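Local coordinates for mitotic checkpoint control protein kinase BUB1 (Drosophila melanogaster, PDB 6JKK) that is a mitotic checkpoint protein whose C-terminal kinase domain, the part modelled here, probably binds ATP and phosphorylates protein substrates, at residues His33-Leu43 and Ile117-Val128; His52-Lys60 and Tyr71-Val82. All coordinates share one frame; numbering follows the deposited sequence.

Contact 1: His33-Leu43 and Ile117-Val128; sequences HCQLVGHVKRL and IDYALVGNNSSV
With CG of Asn125 set between its backbone N and carbonyl carbon (chi1 60°), the carboxamide faces Val40 and grips its backbone twice. OD1 takes the Val40 N-H on a lone pair, 3.0 Å from N in an almost straight bond. ND2 gives a hydrogen to Val40 O at 3.0 Å, keeping that oxygen close to the amide plane. With an alanine here, both backbone groups of Val40 would probably lose these mates, and the 38-40 turn would be held less firmly to the Gly123-Ser126 turn. The His39 ring lies by the same amide, CE1 3.5 Å from ND2 and the two planes 19° apart.

Val40 points CG1, anti to its backbone N (chi1 166°), at Val128 CG2, 3.8 Å off, while CG2 rests on Leu121 CG and on the backbone N of Gly123. Its CB covers Ser126 OG at 3.3 Å, a buried hydroxyl with no polar partner in the model. Earlier in both segments, Cys34-Leu36 pairs parallel with Ala120-Val122 through alternating backbone bonds. Cys34 SG meets Val122 CG2 (3.9 Å) on the face covered by helix 92-104; on the face of Gln35 and Leu121, Leu121 CD1 lies 3.8 Å from Val37 CG1, the side chains crossing at about a right angle. A water links His33 NE2 to Ile117 O. The result is a short parallel edge strand added to the 119-122/127-132 hairpin, the beta4-beta5 pair of the protein kinase N-lobe.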
loop_
_atom_site.group_PDB
_atom_site.type_symbol
_atom_site.label_atom_id
_atom_site.label_comp_id
_atom_site.label_asym_id
_atom_site.label_seq_id
_atom_site.Cartn_x
_atom_site.Cartn_y
_atom_site.Cartn_z
ATOM N N HIS A 33 -17.935 16.457 1.119
ATOM C CA HIS A 33 -17.971 14.996 1.104
ATOM C C HIS A 33 -17.696 14.389 2.474
ATOM O O HIS A 33 -17.572 13.172 2.607
ATOM C CB HIS A 33 -17.027 14.414 0.045
ATOM C CG HIS A 33 -15.572 14.551 0.375
ATOM N ND1 HIS A 33 -14.963 15.771 0.574
ATOM C CD2 HIS A 33 -14.595 13.620 0.490
ATOM C CE1 HIS A 33 -13.678 15.585 0.821
ATOM N NE2 HIS A 33 -13.429 14.287 0.780
ATOM N N CYS A 34 -17.630 15.241 3.494
ATOM C CA CYS A 34 -17.492 14.774 4.868
ATOM C C CYS A 34 -18.732 15.194 5.640
ATOM O O CYS A 34 -19.148 16.354 5.565
ATOM C CB CYS A 34 -16.255 15.398 5.509
ATOM S SG CYS A 34 -15.995 14.959 7.244
ATOM N N GLN A 35 -19.335 14.253 6.361
ATOM C CA GLN A 35 -20.440 14.594 7.253
ATOM C C GLN A 35 -20.073 14.298 8.696
ATOM O O GLN A 35 -19.804 13.153 9.055
ATOM C CB GLN A 35 -21.727 13.849 6.880
ATOM C CG GLN A 35 -22.883 14.159 7.838
ATOM C CD GLN A 35 -24.216 13.579 7.391
ATOM O OE1 GLN A 35 -24.271 12.692 6.540
ATOM N NE2 GLN A 35 -25.297 14.081 7.966
ATOM N N LEU A 36 -20.048 15.342 9.516
ATOM C CA LEU A 36 -19.935 15.181 10.961
ATOM C C LEU A 36 -21.271 14.739 11.553
ATOM O O LEU A 36 -22.311 15.324 11.252
ATOM C CB LEU A 36 -19.494 16.496 11.609
ATOM C CG LEU A 36 -18.040 16.605 12.060
ATOM C CD1 LEU A 36 -17.095 16.210 10.952
ATOM C CD2 LEU A 36 -17.743 18.015 12.538
ATOM N N VAL A 37 -21.241 13.705 12.393
ATOM C CA VAL A 37 -22.437 13.272 13.119
ATOM C C VAL A 37 -22.097 13.002 14.580
ATOM O O VAL A 37 -20.925 12.867 14.938
ATOM C CB VAL A 37 -23.060 11.987 12.510
ATOM C CG1 VAL A 37 -23.554 12.229 11.087
ATOM C CG2 VAL A 37 -22.061 10.826 12.549
ATOM N N GLY A 38 -23.120 12.923 15.425
ATOM C CA GLY A 38 -22.903 12.588 16.817
ATOM C C GLY A 38 -22.461 11.140 16.932
ATOM O O GLY A 38 -21.379 10.843 17.446
ATOM N N HIS A 39 -23.288 10.234 16.423
ATOM C CA HIS A 39 -23.042 8.809 16.616
ATOM C C HIS A 39 -23.080 8.044 15.301
ATOM O O HIS A 39 -24.075 8.098 14.573
ATOM C CB HIS A 39 -24.070 8.218 17.582
ATOM C CG HIS A 39 -23.875 6.753 17.846
ATOM N ND1 HIS A 39 -22.832 6.268 18.605
ATOM C CD2 HIS A 39 -24.585 5.670 17.445
ATOM C CE1 HIS A 39 -22.910 4.949 18.667
ATOM N NE2 HIS A 39 -23.963 4.561 17.971
ATOM N N VAL A 40 -21.993 7.331 15.006
ATOM C CA VAL A 40 -21.921 6.483 13.827
ATOM C C VAL A 40 -22.301 5.065 14.231
ATOM O O VAL A 40 -21.701 4.506 15.153
ATOM C CB VAL A 40 -20.494 6.476 13.241
ATOM C CG1 VAL A 40 -20.325 5.356 12.232
ATOM C CG2 VAL A 40 -20.174 7.813 12.601
ATOM N N LYS A 41 -23.304 4.495 13.563
ATOM C CA LYS A 41 -23.740 3.128 13.851
ATOM C C LYS A 41 -22.687 2.119 13.412
ATOM O O LYS A 41 -21.926 2.356 12.466
ATOM C CB LYS A 41 -25.063 2.805 13.143
ATOM C CG LYS A 41 -26.250 3.675 13.542
ATOM C CD LYS A 41 -27.451 3.403 12.638
ATOM C CE LYS A 41 -28.629 4.283 13.010
ATOM N NZ LYS A 41 -28.207 5.706 13.159
ATOM N N ARG A 42 -22.643 0.988 14.108
ATOM C CA ARG A 42 -21.813 -0.132 13.698
ATOM C C ARG A 42 -22.304 -0.618 12.335
ATOM O O ARG A 42 -23.505 -0.777 12.127
ATOM C CB ARG A 42 -21.904 -1.244 14.750
ATOM C CG ARG A 42 -20.839 -2.321 14.643
ATOM C CD ARG A 42 -20.858 -3.228 15.873
ATOM N NE ARG A 42 -20.234 -2.593 17.034
ATOM C CZ ARG A 42 -19.043 -2.936 17.518
ATOM N NH1 ARG A 42 -18.354 -3.915 16.947
ATOM N NH2 ARG A 42 -18.542 -2.307 18.575
ATOM N N LEU A 43 -21.388 -0.815 11.393
ATOM C CA LEU A 43 -21.770 -1.309 10.076
ATOM C C LEU A 43 -22.376 -2.698 10.209
ATOM O O LEU A 43 -21.904 -3.511 11.002
ATOM C CB LEU A 43 -20.555 -1.360 9.145
ATOM C CG LEU A 43 -19.980 -0.027 8.652
ATOM C CD1 LEU A 43 -18.666 -0.249 7.907
ATOM C CD2 LEU A 43 -20.973 0.685 7.759
ATOM N N ILE A 117 -10.628 8.708 -0.654
ATOM C CA ILE A 117 -11.803 8.658 0.215
ATOM C C ILE A 117 -12.899 9.486 -0.446
ATOM O O ILE A 117 -12.831 10.725 -0.488
ATOM C CB ILE A 117 -11.469 9.109 1.665
ATOM C CG1 ILE A 117 -10.487 8.121 2.289
ATOM C CG2 ILE A 117 -12.739 9.208 2.546
ATOM C CD1 ILE A 117 -10.051 8.453 3.709
ATOM N N ASP A 118 -13.881 8.789 -1.018
ATOM C CA ASP A 118 -14.970 9.450 -1.724
ATOM C C ASP A 118 -15.889 10.181 -0.753
ATOM O O ASP A 118 -16.383 11.274 -1.050
ATOM C CB ASP A 118 -15.793 8.438 -2.523
ATOM C CG ASP A 118 -15.022 7.821 -3.677
ATOM O OD1 ASP A 118 -13.969 8.366 -4.070
ATOM O OD2 ASP A 118 -15.494 6.792 -4.203
ATOM N N TYR A 119 -16.134 9.551 0.394
ATOM C CA TYR A 119 -17.020 10.102 1.412
ATOM C C TYR A 119 -16.535 9.716 2.799
ATOM O O TYR A 119 -15.931 8.647 2.990
ATOM C CB TYR A 119 -18.462 9.620 1.199
ATOM C CG TYR A 119 -19.066 10.144 -0.081
ATOM C CD1 TYR A 119 -19.083 9.368 -1.235
ATOM C CD2 TYR A 119 -19.589 11.429 -0.144
ATOM C CE1 TYR A 119 -19.619 9.856 -2.412
ATOM C CE2 TYR A 119 -20.127 11.923 -1.311
ATOM C CZ TYR A 119 -20.142 11.134 -2.441
ATOM O OH TYR A 119 -20.681 11.635 -3.605
ATOM N N ALA A 120 -16.797 10.594 3.763
ATOM C CA ALA A 120 -16.389 10.355 5.144
ATOM C C ALA A 120 -17.533 10.636 6.099
ATOM O O ALA A 120 -18.096 11.730 6.106
ATOM C CB ALA A 120 -15.179 11.222 5.507
ATOM N N LEU A 121 -17.876 9.644 6.911
ATOM C CA LEU A 121 -18.846 9.851 7.971
ATOM C C LEU A 121 -18.056 9.829 9.270
ATOM O O LEU A 121 -17.445 8.814 9.617
ATOM C CB LEU A 121 -19.895 8.742 7.949
ATOM C CG LEU A 121 -21.119 8.882 8.847
ATOM C CD1 LEU A 121 -21.943 10.095 8.434
ATOM C CD2 LEU A 121 -21.957 7.609 8.797
ATOM N N VAL A 122 -18.045 10.959 9.969
ATOM C CA VAL A 122 -17.179 11.136 11.131
ATOM C C VAL A 122 -17.973 11.442 12.405
ATOM O O VAL A 122 -18.496 12.546 12.574
ATOM C CB VAL A 122 -16.145 12.252 10.864
ATOM C CG1 VAL A 122 -15.244 12.433 12.056
ATOM C CG2 VAL A 122 -15.319 11.918 9.625
ATOM N N GLY A 123 -18.064 10.458 13.299
ATOM C CA GLY A 123 -18.801 10.630 14.536
ATOM C C GLY A 123 -17.888 10.834 15.725
ATOM O O GLY A 123 -16.662 10.799 15.589
ATOM N N ASN A 124 -18.487 11.050 16.891
ATOM C CA ASN A 124 -17.726 11.196 18.121
ATOM C C ASN A 124 -16.951 9.905 18.408
ATOM O O ASN A 124 -15.842 9.937 18.939
ATOM C CB ASN A 124 -18.660 11.483 19.302
ATOM C CG ASN A 124 -19.574 12.685 19.074
ATOM O OD1 ASN A 124 -19.228 13.634 18.371
ATOM N ND2 ASN A 124 -20.747 12.646 19.693
ATOM N N ASN A 125 -17.551 8.780 18.023
ATOM C CA ASN A 125 -17.106 7.450 18.422
ATOM C C ASN A 125 -16.282 6.712 17.372
ATOM O O ASN A 125 -15.392 5.918 17.705
ATOM C CB ASN A 125 -18.339 6.603 18.731
ATOM C CG ASN A 125 -19.271 6.467 17.521
ATOM O OD1 ASN A 125 -19.600 7.459 16.852
ATOM N ND2 ASN A 125 -19.684 5.235 17.230
ATOM N N SER A 126 -16.598 6.946 16.103
ATOM C CA SER A 126 -15.988 6.186 15.026
ATOM C C SER A 126 -16.127 6.920 13.712
ATOM O O SER A 126 -16.929 7.854 13.580
ATOM C CB SER A 126 -16.643 4.810 14.895
ATOM O OG SER A 126 -18.045 4.928 14.735
ATOM N N SER A 127 -15.322 6.494 12.744
ATOM C CA SER A 127 -15.366 7.031 11.396
ATOM C C SER A 127 -15.762 5.906 10.449
ATOM O O SER A 127 -15.549 4.724 10.749
ATOM C CB SER A 127 -13.991 7.573 10.993
ATOM O OG SER A 127 -12.960 6.625 11.256
ATOM N N VAL A 128 -16.363 6.275 9.322
ATOM C CA VAL A 128 -16.539 5.348 8.213
ATOM C C VAL A 128 -16.024 6.049 6.971
ATOM O O VAL A 128 -16.513 7.121 6.618
ATOM C CB VAL A 128 -18.011 4.940 7.997
ATOM C CG1 VAL A 128 -18.152 4.172 6.694
ATOM C CG2 VAL A 128 -18.522 4.084 9.165
HETATM O O HOH W 1 -11.078 12.675 0.246
#

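Contact 2: His52-Lys60 and Tyr71-Val82; sequences HNEKFEVSK and YVGKHLKSGKKV
Phe56 and His75 pack closely on the buried side of the strand pair, His75 CD2 lying over one face of the phenyl ring, 3.6 Å from CE2, with the ring planes 37° apart. Val82 CG2 adds a contact to Phe56 CD2, and Ile130 of strand 127-132 touches both Phe56 and Val82. Having CG anti to its backbone N (chi1 -175°), His75 lies across Phe56 and turns NE2 to Glu54. His75 NE2 donates to the anti lone pair of Glu54 OE2, 2.7 Å away and within the imidazole plane, which helps fix the ring's rotation. The backbones also close up at Val58 and Gly73, whose CA atoms are 4.4 Å apart; a CB on Gly73 would run into Glu57 O.

The outer side is looser. Lys77 NZ reaches the same Glu54 OE2 in a weak salt bridge of 3.3 Å, so one oxygen serves two basic groups. Leu76, itself exposed, spreads its methyls between Lys55 and Glu57, CD1 3.6 Å from Lys55 CD and CD2 3.5 Å from Glu57 CG. A water bridges Lys55 O and Lys77 N, beside a weak Leu76 N-Lys55 O bond. At the opposite end of the strand pair the antiparallel register slips by one: Val72 O accepts from both Ser59 N and Lys60 N, a classic beta bulge. These strands are beta1 and beta2 of the protein kinase fold, the hairpin that carries the glycine-rich loop.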
loop_
_atom_site.group_PDB
_atom_site.type_symbol
_atom_site.label_atom_id
_atom_site.label_comp_id
_atom_site.label_asym_id
_atom_site.label_seq_id
_atom_site.Cartn_x
_atom_site.Cartn_y
_atom_site.Cartn_z
ATOM N N HIS A 52 -24.733 12.558 3.748
ATOM C CA HIS A 52 -25.440 13.689 3.145
ATOM C C HIS A 52 -26.558 13.211 2.212
ATOM O O HIS A 52 -27.503 12.566 2.655
ATOM C CB HIS A 52 -24.465 14.611 2.409
ATOM C CG HIS A 52 -23.533 15.349 3.316
ATOM N ND1 HIS A 52 -23.970 16.050 4.421
ATOM C CD2 HIS A 52 -22.188 15.504 3.280
ATOM C CE1 HIS A 52 -22.936 16.604 5.025
ATOM N NE2 HIS A 52 -21.842 16.290 4.353
ATOM N N ASN A 53 -26.446 13.526 0.924
ATOM C CA ASN A 53 -27.468 13.131 -0.046
ATOM C C ASN A 53 -27.204 11.762 -0.677
ATOM O O ASN A 53 -28.052 11.225 -1.395
ATOM C CB ASN A 53 -27.615 14.192 -1.141
ATOM C CG ASN A 53 -28.414 15.403 -0.684
ATOM O OD1 ASN A 53 -29.447 15.269 -0.026
ATOM N ND2 ASN A 53 -27.940 16.592 -1.034
ATOM N N GLU A 54 -26.031 11.199 -0.402
ATOM C CA GLU A 54 -25.610 9.960 -1.045
ATOM C C GLU A 54 -25.997 8.730 -0.227
ATOM O O GLU A 54 -25.695 8.650 0.966
ATOM C CB GLU A 54 -24.102 9.995 -1.287
ATOM C CG GLU A 54 -23.626 11.311 -1.894
ATOM C CD GLU A 54 -24.277 11.613 -3.233
ATOM O OE1 GLU A 54 -24.612 12.791 -3.482
ATOM O OE2 GLU A 54 -24.445 10.676 -4.043
ATOM N N LYS A 55 -26.679 7.782 -0.871
ATOM C CA LYS A 55 -27.091 6.544 -0.207
ATOM C C LYS A 55 -26.274 5.345 -0.689
ATOM O O LYS A 55 -25.962 5.227 -1.877
ATOM C CB LYS A 55 -28.587 6.277 -0.411
ATOM C CG LYS A 55 -29.044 4.915 0.117
ATOM C CD LYS A 55 -30.528 4.689 -0.088
ATOM C CE LYS A 55 -31.343 5.573 0.825
ATOM N NZ LYS A 55 -32.796 5.236 0.766
ATOM N N PHE A 56 -25.922 4.466 0.243
ATOM C CA PHE A 56 -25.091 3.313 -0.069
ATOM C C PHE A 56 -25.757 2.039 0.429
ATOM O O PHE A 56 -26.374 2.034 1.489
ATOM C CB PHE A 56 -23.725 3.451 0.605
ATOM C CG PHE A 56 -22.946 4.650 0.161
ATOM C CD1 PHE A 56 -23.200 5.903 0.708
ATOM C CD2 PHE A 56 -21.950 4.524 -0.795
ATOM C CE1 PHE A 56 -22.478 7.015 0.299
ATOM C CE2 PHE A 56 -21.217 5.626 -1.211
ATOM C CZ PHE A 56 -21.479 6.873 -0.662
ATOM N N GLU A 57 -25.650 0.968 -0.349
ATOM C CA GLU A 57 -25.983 -0.359 0.156
ATOM C C GLU A 57 -24.769 -0.804 0.951
ATOM O O GLU A 57 -23.642 -0.602 0.506
ATOM C CB GLU A 57 -26.170 -1.353 -0.989
ATOM C CG GLU A 57 -27.438 -1.217 -1.807
ATOM C CD GLU A 57 -27.430 -2.160 -2.999
ATOM O OE1 GLU A 57 -26.371 -2.781 -3.244
ATOM O OE2 GLU A 57 -28.466 -2.277 -3.688
ATOM N N VAL A 58 -24.987 -1.378 2.129
ATOM C CA VAL A 58 -23.914 -2.052 2.857
ATOM C C VAL A 58 -24.188 -3.546 2.726
ATOM O O VAL A 58 -25.158 -4.046 3.288
ATOM C CB VAL A 58 -23.874 -1.641 4.339
ATOM C CG1 VAL A 58 -22.712 -2.329 5.045
ATOM C CG2 VAL A 58 -23.750 -0.129 4.468
ATOM N N SER A 59 -23.345 -4.255 1.977
ATOM C CA SER A 59 -23.681 -5.618 1.563
ATOM C C SER A 59 -23.077 -6.725 2.429
ATOM O O SER A 59 -23.787 -7.355 3.221
ATOM C CB SER A 59 -23.338 -5.838 0.083
ATOM O OG SER A 59 -24.063 -4.941 -0.744
ATOM N N LYS A 60 -21.778 -6.959 2.271
ATOM C CA LYS A 60 -21.121 -8.112 2.884
ATOM C C LYS A 60 -19.873 -7.748 3.692
ATOM O O LYS A 60 -19.136 -6.823 3.349
ATOM C CB LYS A 60 -20.775 -9.147 1.806
ATOM C CG LYS A 60 -22.006 -9.799 1.187
ATOM C CD LYS A 60 -21.655 -10.943 0.241
ATOM C CE LYS A 60 -21.154 -10.457 -1.113
ATOM N NZ LYS A 60 -21.099 -11.580 -2.106
ATOM N N TYR A 71 -16.484 -3.444 4.946
ATOM C CA TYR A 71 -17.647 -4.002 4.263
ATOM C C TYR A 71 -17.623 -3.593 2.801
ATOM O O TYR A 71 -17.108 -2.525 2.463
ATOM C CB TYR A 71 -18.939 -3.501 4.922
ATOM C CG TYR A 71 -19.349 -4.303 6.139
ATOM C CD1 TYR A 71 -18.756 -4.080 7.378
ATOM C CD2 TYR A 71 -20.325 -5.290 6.045
ATOM C CE1 TYR A 71 -19.123 -4.827 8.490
ATOM C CE2 TYR A 71 -20.704 -6.033 7.151
ATOM C CZ TYR A 71 -20.098 -5.798 8.369
ATOM O OH TYR A 71 -20.468 -6.542 9.468
ATOM N N VAL A 72 -18.155 -4.449 1.932
ATOM C CA VAL A 72 -18.318 -4.082 0.528
ATOM C C VAL A 72 -19.764 -3.635 0.340
ATOM O O VAL A 72 -20.681 -4.196 0.950
ATOM C CB VAL A 72 -17.939 -5.240 -0.435
ATOM C CG1 VAL A 72 -18.678 -6.514 -0.073
ATOM C CG2 VAL A 72 -18.204 -4.854 -1.887
ATOM N N GLY A 73 -19.967 -2.596 -0.465
ATOM C CA GLY A 73 -21.305 -2.104 -0.731
ATOM C C GLY A 73 -21.392 -1.461 -2.098
ATOM O O GLY A 73 -20.619 -1.796 -3.003
ATOM N N LYS A 74 -22.334 -0.539 -2.262
ATOM C CA LYS A 74 -22.470 0.144 -3.541
ATOM C C LYS A 74 -23.109 1.514 -3.403
ATOM O O LYS A 74 -24.109 1.675 -2.703
ATOM C CB LYS A 74 -23.281 -0.707 -4.524
ATOM C CG LYS A 74 -23.489 -0.054 -5.889
ATOM C CD LYS A 74 -24.204 -0.994 -6.850
ATOM C CE LYS A 74 -23.395 -2.256 -7.092
ATOM N NZ LYS A 74 -24.128 -3.235 -7.951
ATOM N N HIS A 75 -22.510 2.496 -4.069
ATOM C CA HIS A 75 -23.114 3.812 -4.234
ATOM C C HIS A 75 -24.228 3.677 -5.274
ATOM O O HIS A 75 -23.957 3.495 -6.463
ATOM C CB HIS A 75 -22.055 4.817 -4.697
ATOM C CG HIS A 75 -22.547 6.230 -4.788
ATOM N ND1 HIS A 75 -22.360 7.008 -5.908
ATOM C CD2 HIS A 75 -23.206 7.005 -3.895
ATOM C CE1 HIS A 75 -22.889 8.204 -5.707
ATOM N NE2 HIS A 75 -23.410 8.227 -4.494
ATOM N N LEU A 76 -25.475 3.744 -4.817
ATOM C CA LEU A 76 -26.639 3.460 -5.658
ATOM C C LEU A 76 -26.743 4.333 -6.918
ATOM O O LEU A 76 -27.079 3.841 -8.000
ATOM C CB LEU A 76 -27.915 3.572 -4.822
ATOM C CG LEU A 76 -28.001 2.531 -3.709
ATOM C CD1 LEU A 76 -29.242 2.703 -2.850
ATOM C CD2 LEU A 76 -27.985 1.160 -4.331
ATOM N N LYS A 77 -26.455 5.622 -6.767
ATOM C CA LYS A 77 -26.548 6.581 -7.867
ATOM C C LYS A 77 -25.568 6.225 -8.984
ATOM O O LYS A 77 -25.917 6.231 -10.168
ATOM C CB LYS A 77 -26.268 7.994 -7.343
ATOM C CG LYS A 77 -26.525 9.120 -8.331
ATOM C CD LYS A 77 -26.521 10.470 -7.618
ATOM C CE LYS A 77 -27.611 10.547 -6.549
ATOM N NZ LYS A 77 -27.309 11.573 -5.504
ATOM N N SER A 78 -24.344 5.901 -8.586
ATOM C CA SER A 78 -23.257 5.595 -9.508
ATOM C C SER A 78 -23.274 4.148 -9.983
ATOM O O SER A 78 -22.891 3.852 -11.118
ATOM C CB SER A 78 -21.920 5.837 -8.808
ATOM O OG SER A 78 -21.191 6.872 -9.432
ATOM N N GLY A 79 -23.680 3.245 -9.094
ATOM C CA GLY A 79 -23.500 1.822 -9.316
ATOM C C GLY A 79 -22.098 1.417 -8.913
ATOM O O GLY A 79 -21.723 0.246 -8.997
ATOM N N LYS A 80 -21.324 2.405 -8.470
ATOM C CA LYS A 80 -19.939 2.199 -8.080
ATOM C C LYS A 80 -19.835 1.323 -6.836
ATOM O O LYS A 80 -20.381 1.657 -5.784
ATOM C CB LYS A 80 -19.272 3.545 -7.803
ATOM C CG LYS A 80 -18.193 3.930 -8.803
ATOM C CD LYS A 80 -18.762 4.726 -9.968
ATOM C CE LYS A 80 -17.665 5.174 -10.927
ATOM N NZ LYS A 80 -17.840 6.598 -11.330
ATOM N N LYS A 81 -19.127 0.204 -6.965
ATOM C CA LYS A 81 -18.871 -0.681 -5.834
ATOM C C LYS A 81 -17.864 -0.036 -4.899
ATOM O O LYS A 81 -16.788 0.385 -5.332
ATOM C CB LYS A 81 -18.319 -2.021 -6.310
ATOM C CG LYS A 81 -19.367 -3.073 -6.620
ATOM C CD LYS A 81 -18.732 -4.451 -6.563
ATOM C CE LYS A 81 -19.555 -5.477 -7.315
ATOM N NZ LYS A 81 -18.919 -6.826 -7.267
ATOM N N VAL A 82 -18.204 0.029 -3.616
ATOM C CA VAL A 82 -17.354 0.721 -2.657
ATOM C C VAL A 82 -16.924 -0.184 -1.500
ATOM O O VAL A 82 -17.573 -1.195 -1.207
ATOM C CB VAL A 82 -18.057 1.996 -2.111
ATOM C CG1 VAL A 82 -18.339 2.981 -3.238
ATOM C CG2 VAL A 82 -19.351 1.636 -1.398
HETATM O O HOH W 2 -26.542 6.934 -4.332
#

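In the fold
Contacts 1 and 2 lie about 15 Å apart, centre to centre, on one mixed sheet, the beta-sheet of the kinase N-lobe. Along the chain contact 2 is nested inside the loop closed by contact 1: 33-43 comes first, then 52-60 and 71-82, and finally 117-128. Across the sheet, strand 34-36 is one edge, and strands 127-132 and 80-87 separate 119-122 from the 68-75/54-64 hairpin. The contacts also touch directly: Gln35 OE1 and Cys34 O probably bond to His52, and Tyr119 packs on Glu54 and Phe56. Lys85, predicted to bind ATP, lies on strand 80-87, its side chain about 6 Å from that of Val128 and about 8 Å from that of Tyr71, so both contacts belong to the sheet that probably carries the nucleotide site.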